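Local coordinates for Glucose/sorbosone dehydrogenases (Escherichia coli K12, PDB 2G8S), which belongs to the glucose/sorbosone dehydrogenase family, has a beta-propeller fold and carries a bound calcium ion, at residues P58-W61 with G67-D70. Sequence-based numbering, arbitrary orientation.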
loop_
_atom_site.group_PDB
_atom_site.type_symbol
_atom_site.label_atom_id
_atom_site.label_comp_id
_atom_site.label_asym_id
_atom_site.label_seq_id
_atom_site.Cartn_x
_atom_site.Cartn_y
_atom_site.Cartn_z
ATOM N N PRO A 58 15.364 7.281 -7.361
ATOM C CA PRO A 58 15.057 7.153 -8.793
ATOM C C PRO A 58 14.147 8.272 -9.289
ATOM O O PRO A 58 13.344 8.813 -8.516
ATOM C CB PRO A 58 14.323 5.814 -8.878
ATOM C CG PRO A 58 13.788 5.574 -7.478
ATOM C CD PRO A 58 14.862 6.125 -6.595
ATOM N N ASP A 59 14.295 8.620 -10.566
ATOM C CA ASP A 59 13.351 9.508 -11.226
ATOM C C ASP A 59 12.025 8.775 -11.354
ATOM O O ASP A 59 11.998 7.550 -11.544
ATOM C CB ASP A 59 13.836 9.884 -12.622
ATOM C CG ASP A 59 15.096 10.720 -12.605
ATOM O OD1 ASP A 59 15.143 11.729 -11.883
ATOM O OD2 ASP A 59 16.025 10.372 -13.353
ATOM N N VAL A 60 10.935 9.529 -11.232
ATOM C CA VAL A 60 9.595 8.941 -11.258
ATOM C C VAL A 60 8.685 9.653 -12.256
ATOM O O VAL A 60 8.957 10.788 -12.664
ATOM C CB VAL A 60 8.935 8.959 -9.859
ATOM C CG1 VAL A 60 9.874 8.367 -8.814
ATOM C CG2 VAL A 60 8.508 10.371 -9.474
ATOM N N TRP A 61 7.601 8.972 -12.619
ATOM C CA TRP A 61 6.600 9.510 -13.529
ATOM C C TRP A 61 5.446 10.005 -12.663
ATOM O O TRP A 61 4.543 9.235 -12.304
ATOM C CB TRP A 61 6.146 8.409 -14.483
ATOM C CG TRP A 61 5.282 8.834 -15.635
ATOM C CD1 TRP A 61 5.696 9.441 -16.788
ATOM C CD2 TRP A 61 3.879 8.601 -15.787
ATOM N NE1 TRP A 61 4.631 9.627 -17.635
ATOM C CE2 TRP A 61 3.503 9.120 -17.049
ATOM C CE3 TRP A 61 2.900 8.014 -14.978
ATOM C CZ2 TRP A 61 2.183 9.077 -17.518
ATOM C CZ3 TRP A 61 1.586 7.975 -15.444
ATOM C CH2 TRP A 61 1.244 8.505 -16.706
ATOM N N GLY A 67 3.885 8.375 -9.213
ATOM C CA GLY A 67 5.021 9.149 -8.689
ATOM C C GLY A 67 5.914 8.269 -7.833
ATOM O O GLY A 67 6.109 7.086 -8.137
ATOM N N LEU A 68 6.457 8.851 -6.764
ATOM C CA LEU A 68 7.230 8.088 -5.778
ATOM C C LEU A 68 6.242 7.559 -4.757
ATOM O O LEU A 68 5.468 8.333 -4.188
ATOM C CB LEU A 68 8.279 8.968 -5.097
ATOM C CG LEU A 68 9.185 8.257 -4.094
ATOM C CD1 LEU A 68 9.994 7.139 -4.756
ATOM C CD2 LEU A 68 10.090 9.274 -3.411
ATOM N N LEU A 69 6.258 6.242 -4.560
ATOM C CA LEU A 69 5.215 5.576 -3.788
ATOM C C LEU A 69 5.741 5.057 -2.446
ATOM O O LEU A 69 5.912 5.851 -1.525
ATOM C CB LEU A 69 4.504 4.506 -4.635
ATOM C CG LEU A 69 3.890 5.064 -5.941
ATOM C CD1 LEU A 69 3.403 3.916 -6.822
ATOM C CD2 LEU A 69 2.784 6.098 -5.701
ATOM N N ASP A 70 5.997 3.759 -2.315
ATOM C CA ASP A 70 6.324 3.228 -0.987
ATOM C C ASP A 70 7.787 3.404 -0.614
ATOM O O ASP A 70 8.657 3.464 -1.482
ATOM C CB ASP A 70 5.937 1.751 -0.870
ATOM C CG ASP A 70 5.379 1.397 0.505
ATOM O OD1 ASP A 70 5.473 2.232 1.433
ATOM O OD2 ASP A 70 4.824 0.289 0.642
#
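Val60 lies over one face of the flat peptide group joining Gly67 to Leu68. Its CB stands 3.7 Å from Gly67 C, and CG2 comes equally near the amide, 3.7 Å from Leu68 N. CG1, turned anti to Val60's own carbonyl carbon (chi1 -51°), lies over the amide too and touches Leu68 CB at 4.1 Å. A branched beta-carbon suits this place, since three carbons can rest on a planar group at once. Leu68 is buried and its side chain also touches Val57, so an apolar residue fits. The indole of Trp61 turns off from 67-70 and meets the ring of His63. At the backbone, Trp61 O approaches Gly67 N to 3.3 Å, but the angle is too poor for a hydrogen bond. The hydroxyl of Ser88, on strand 82-90, bonds to both atoms and bridges them. Gly67 has backbone angles (139°/-144°) at which a CB would jam against the preceding carbonyl O, which calls for glycine. After Gly67 the chain enters strand 68-73, which pairs with strand 82-90 in one propeller blade, Leu69 and Asp70 forming a classic beta bulge opposite Ser86. The direct contact is thus van der Waals packing of an apolar side chain on a peptide face, while the polar backbone atoms at its border are tied through a neighbouring strand.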